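Local coordinates for uncharacterized protein PA2218 (Pseudomonas aeruginosa, PDB 2HDW), which is of unknown function but adopts the alpha/beta hydrolase fold and probably has hydrolase activity, at residues Asp205-Ser211 with Phe292-Leu298; Thr299-Glu303 with Ala326-Ala331. All coordinates share one frame; numbering follows the deposited sequence.

Contact 1: residues Asp205-Ser211 with Phe292-Leu298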
# COMPACT_ATOMS: atom_id res chain seq x y z
N ASP A 205 5.32 -7.77 -4.80
CA ASP A 205 5.73 -8.42 -3.57
C ASP A 205 7.05 -7.66 -3.43
O ASP A 205 8.01 -7.98 -4.13
CB ASP A 205 6.00 -9.92 -3.77
CG ASP A 205 6.74 -10.54 -2.59
OD1 ASP A 205 7.45 -9.79 -1.88
OD2 ASP A 205 6.65 -11.77 -2.39
N MET A 206 7.10 -6.64 -2.58
CA MET A 206 8.32 -5.86 -2.45
C MET A 206 9.59 -6.61 -2.05
O MET A 206 10.70 -6.19 -2.41
CB MET A 206 8.10 -4.65 -1.52
CG MET A 206 7.10 -3.59 -2.05
SD MET A 206 7.37 -2.99 -3.77
CE MET A 206 9.04 -2.35 -3.60
N THR A 207 9.47 -7.72 -1.31
CA THR A 207 10.68 -8.46 -0.92
C THR A 207 11.22 -9.18 -2.15
O THR A 207 12.44 -9.28 -2.35
CB THR A 207 10.42 -9.49 0.22
OG1 THR A 207 9.53 -10.52 -0.22
CG2 THR A 207 9.84 -8.79 1.44
N ARG A 208 10.32 -9.66 -3.00
CA ARG A 208 10.73 -10.35 -4.21
C ARG A 208 11.39 -9.38 -5.19
O ARG A 208 12.45 -9.67 -5.74
CB ARG A 208 9.54 -11.02 -4.89
CG ARG A 208 9.87 -11.67 -6.23
CD ARG A 208 8.62 -12.20 -6.92
NE ARG A 208 8.14 -13.44 -6.31
CZ ARG A 208 8.64 -14.65 -6.57
NH1 ARG A 208 9.63 -14.78 -7.45
NH2 ARG A 208 8.15 -15.72 -5.95
N VAL A 209 10.78 -8.22 -5.41
CA VAL A 209 11.34 -7.27 -6.37
C VAL A 209 12.70 -6.71 -5.93
O VAL A 209 13.58 -6.50 -6.76
CB VAL A 209 10.37 -6.10 -6.67
CG1 VAL A 209 10.29 -5.13 -5.50
CG2 VAL A 209 10.82 -5.38 -7.93
N MET A 210 12.88 -6.49 -4.63
CA MET A 210 14.15 -5.97 -4.16
C MET A 210 15.23 -7.05 -4.10
O MET A 210 16.43 -6.75 -4.22
CB MET A 210 13.99 -5.31 -2.78
CG MET A 210 13.45 -3.90 -2.89
SD MET A 210 13.71 -2.88 -1.45
CE MET A 210 12.06 -2.64 -0.92
N SER A 211 14.81 -8.30 -3.94
CA SER A 211 15.75 -9.41 -3.88
C SER A 211 16.12 -9.96 -5.25
O SER A 211 17.30 -10.27 -5.50
CB SER A 211 15.17 -10.54 -3.02
OG SER A 211 14.98 -10.11 -1.69
N PHE A 292 14.09 -5.96 3.34
CA PHE A 292 13.32 -6.58 2.26
C PHE A 292 14.08 -7.69 1.55
O PHE A 292 13.49 -8.71 1.16
CB PHE A 292 12.90 -5.52 1.24
CG PHE A 292 11.84 -4.58 1.75
CD1 PHE A 292 10.49 -4.91 1.64
CD2 PHE A 292 12.19 -3.38 2.37
CE1 PHE A 292 9.50 -4.05 2.13
CE2 PHE A 292 11.22 -2.52 2.87
CZ PHE A 292 9.87 -2.86 2.74
N MET A 293 15.38 -7.51 1.38
CA MET A 293 16.21 -8.49 0.69
C MET A 293 16.49 -9.72 1.56
O MET A 293 16.97 -10.75 1.07
CB MET A 293 17.55 -7.85 0.27
CG MET A 293 17.45 -6.70 -0.75
SD MET A 293 19.07 -5.99 -1.26
CE MET A 293 19.57 -7.18 -2.43
N ASN A 294 16.15 -9.63 2.85
CA ASN A 294 16.45 -10.71 3.79
C ASN A 294 15.26 -11.32 4.55
O ASN A 294 15.41 -12.34 5.22
CB ASN A 294 17.48 -10.17 4.80
CG ASN A 294 18.16 -11.27 5.58
OD1 ASN A 294 18.57 -12.29 5.03
ND2 ASN A 294 18.32 -11.06 6.88
N MET A 295 14.08 -10.72 4.41
CA MET A 295 12.89 -11.21 5.12
C MET A 295 11.67 -11.28 4.20
O MET A 295 10.91 -10.32 4.08
CB MET A 295 12.59 -10.28 6.30
CG MET A 295 12.40 -11.02 7.62
SD MET A 295 13.92 -11.80 8.20
CE MET A 295 14.33 -10.70 9.53
N PRO A 296 11.47 -12.43 3.54
CA PRO A 296 10.31 -12.54 2.65
C PRO A 296 8.96 -12.50 3.34
O PRO A 296 8.82 -12.87 4.51
CB PRO A 296 10.56 -13.86 1.93
CG PRO A 296 11.33 -14.66 2.92
CD PRO A 296 12.29 -13.65 3.50
N ILE A 297 7.96 -12.04 2.59
CA ILE A 297 6.60 -11.97 3.07
C ILE A 297 5.85 -13.09 2.35
O ILE A 297 6.42 -13.78 1.50
CB ILE A 297 5.93 -10.63 2.72
CG1 ILE A 297 6.03 -10.37 1.22
CG2 ILE A 297 6.57 -9.50 3.53
CD1 ILE A 297 5.09 -9.29 0.70
N LEU A 298 4.58 -13.28 2.70
CA LEU A 298 3.70 -14.28 2.09
C LEU A 298 4.01 -15.75 2.41
O LEU A 298 3.44 -16.65 1.78
CB LEU A 298 3.68 -14.11 0.57
CG LEU A 298 3.39 -12.70 0.04
CD1 LEU A 298 3.30 -12.75 -1.48
CD2 LEU A 298 2.10 -12.17 0.64
O HOH W 1 8.18 -13.39 -0.84
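Met-210 lays its terminal methyl over one face of the Phe-292 ring, a CH-pi contact in which CE stands 3.6 Å from the ring centroid and is shifted toward the CG and CD2 rim. The unbranched, flexible methionine chain suits this: it bends at its last torsion (chi3 -114°), setting CE over the ring while SD remains oblique to it, a Met-aromatic contact. CB of Met-206 and CG2 of Thr-207 approach the same ring obliquely, and Phe-105 meets it with its plane steeply inclined.

Thr-207 lies between the ring and the turning chain 295-297. Its CB packs 3.3 Å from Phe-292 O, while its hydroxyl donates to the syn lone pair of Asp-205 OD1 at 2.8 Å, helping to fix the carboxylate. Asp-205 is the N-cap of helix 206-212, which follows sheet strand 197-201 in this alpha/beta hydrolase fold. Its OD1 accepts from Arg-208 N at 3.1 Å, from above the carboxylate plane, and weakly from Thr-207 N. The first N-H groups of a helix lack a preceding turn's carbonyls, and the short aspartate can fold back to accept from them.

Ile-297 comes at that carboxylate from the opposite direction. With CG1 between its backbone N and carbonyl carbon (chi1 54°), both CG1 and CD1 lie against OD1, an apolar cover over the carboxylate, probably ionised. A water lies 2.7 Å from Asp-205 OD2, 3.0 Å from Ile-297 O and 3.2 Å from Thr-207 OG1, three acceptors it cannot all serve at once. At the far end, Ser-211 OG donates to Thr-207 O and packs against Met-293 CA.

Contact 2: residues Thr299-Glu303 with Ala326-Ala331; sequences TYIKE and AYAAAA
Ile-301 supplies the apolar part of this contact, reaching with two branches toward the last turn of helix 320-329 and the residue after it. Because CG1 lies anti to its backbone N (chi1 -172°) and the chain continues extended, CD1 comes to 3.9 Å from Ala-330 CB and lies 4.4 Å from Ala-326 CB. The shorter branch, CG2, meets Ala-329 CB at 4.0 Å. Alanine suits all three positions, since a single methyl allows the branched isoleucine to come close to the helix backbone.

Van der Waals contact with backbone carbonyls forms a second group. Ile-301 CG2 packs against Ala-329 O, and the extended methylenes of Lys-302 pass the same oxygen, with CG at 3.1 Å and CE also near. Lysine fits this exposed border because its aliphatic stem can pack while its ammonium continues outward. Ala-331 CB lies 4.1 Å from Lys-302 O.

The polar link is a water 2.8 Å from Ile-301 O, to which it probably donates, and accepting from Ala-331 N at 2.9 Å. It joins the 3-10 segment to the chain just where Ala-330 leaves helical geometry. Ala-326 and Ala-330 also touch Leu-311 and Ile-309 of strand 309-314. The whole is plain helix-end packing in an alpha/beta hydrolase fold: a 3-10 turn ahead of one sheet strand lies against the C-terminal end of helix 320-329, which links strand 309-314 to the parallel strand 334-339.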
# COMPACT_ATOMS: atom_id res chain seq x y z
N THR A 299 4.87 -16.00 3.39
CA THR A 299 5.19 -17.37 3.74
C THR A 299 3.94 -18.17 4.09
O THR A 299 3.78 -19.32 3.69
CB THR A 299 6.14 -17.44 4.96
OG1 THR A 299 7.34 -16.72 4.66
CG2 THR A 299 6.51 -18.89 5.27
N TYR A 300 3.04 -17.53 4.85
CA TYR A 300 1.82 -18.17 5.30
C TYR A 300 0.56 -17.77 4.54
O TYR A 300 -0.55 -17.81 5.08
CB TYR A 300 1.66 -17.87 6.79
CG TYR A 300 2.86 -18.33 7.59
CD1 TYR A 300 3.01 -19.67 7.94
CD2 TYR A 300 3.88 -17.44 7.95
CE1 TYR A 300 4.14 -20.12 8.62
CE2 TYR A 300 5.03 -17.88 8.63
CZ TYR A 300 5.14 -19.23 8.96
OH TYR A 300 6.25 -19.71 9.61
N ILE A 301 0.73 -17.42 3.27
CA ILE A 301 -0.38 -17.00 2.43
C ILE A 301 -1.53 -18.01 2.36
O ILE A 301 -2.69 -17.62 2.24
CB ILE A 301 0.12 -16.66 1.01
CG1 ILE A 301 -1.02 -16.04 0.20
CG2 ILE A 301 0.67 -17.92 0.33
CD1 ILE A 301 -0.58 -15.50 -1.15
N LYS A 302 -1.23 -19.30 2.45
CA LYS A 302 -2.27 -20.32 2.38
C LYS A 302 -3.15 -20.34 3.63
O LYS A 302 -4.22 -20.95 3.64
CB LYS A 302 -1.65 -21.71 2.18
CG LYS A 302 -1.03 -21.92 0.81
CD LYS A 302 -0.37 -23.30 0.73
CE LYS A 302 0.18 -23.57 -0.67
NZ LYS A 302 0.93 -24.86 -0.74
N GLU A 303 -2.69 -19.65 4.68
CA GLU A 303 -3.45 -19.60 5.92
C GLU A 303 -4.45 -18.46 5.97
O GLU A 303 -5.03 -18.17 7.02
CB GLU A 303 -2.49 -19.56 7.12
CG GLU A 303 -1.83 -20.93 7.32
CD GLU A 303 -0.82 -20.95 8.45
OE1 GLU A 303 -1.02 -20.24 9.46
OE2 GLU A 303 0.17 -21.70 8.33
N ALA A 326 1.41 -14.95 -6.58
CA ALA A 326 0.64 -14.97 -5.34
C ALA A 326 -0.59 -15.87 -5.48
O ALA A 326 -0.91 -16.63 -4.57
CB ALA A 326 0.22 -13.55 -4.96
N TYR A 327 -1.27 -15.78 -6.61
CA TYR A 327 -2.45 -16.61 -6.84
C TYR A 327 -2.09 -18.09 -6.78
O TYR A 327 -2.80 -18.88 -6.17
CB TYR A 327 -3.08 -16.29 -8.19
CG TYR A 327 -4.24 -17.19 -8.56
CD1 TYR A 327 -5.50 -17.02 -7.97
CD2 TYR A 327 -4.09 -18.21 -9.49
CE1 TYR A 327 -6.57 -17.84 -8.30
CE2 TYR A 327 -5.15 -19.04 -9.84
CZ TYR A 327 -6.39 -18.85 -9.24
OH TYR A 327 -7.44 -19.66 -9.61
N ALA A 328 -0.98 -18.47 -7.42
CA ALA A 328 -0.57 -19.87 -7.42
C ALA A 328 -0.19 -20.34 -6.03
O ALA A 328 -0.45 -21.49 -5.66
CB ALA A 328 0.61 -20.07 -8.37
N ALA A 329 0.41 -19.44 -5.25
CA ALA A 329 0.83 -19.75 -3.89
C ALA A 329 -0.33 -19.84 -2.91
O ALA A 329 -0.25 -20.58 -1.93
CB ALA A 329 1.82 -18.70 -3.41
N ALA A 330 -1.39 -19.09 -3.17
CA ALA A 330 -2.56 -19.06 -2.30
C ALA A 330 -3.44 -20.31 -2.39
O ALA A 330 -3.24 -21.16 -3.26
CB ALA A 330 -3.40 -17.83 -2.61
N ALA A 331 -4.41 -20.41 -1.48
CA ALA A 331 -5.33 -21.53 -1.43
C ALA A 331 -6.75 -21.01 -1.64
O ALA A 331 -7.00 -19.83 -1.43
CB ALA A 331 -5.23 -22.24 -0.08
O HOH W 2 -4.85 -18.74 0.85

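The two contacts come in series along the chain, contact 1 closing at Leu-298 and contact 2 opening at Thr-299, with their centres about 15 Å apart. One connection serves both: the loop from helix 289-292 to strand 309-314. Contact 1 also brings together segments separated by an excursion of helices and loops without strands, whereas contact 2 spans a strand-helix unit. The loop thus leads the chain from that excursion back to the eight-stranded sheet of the alpha/beta hydrolase core, packing first against helix 206-212 and then against the end of helix 320-329, which follow the neighbouring parallel strands 197-201 and 309-314.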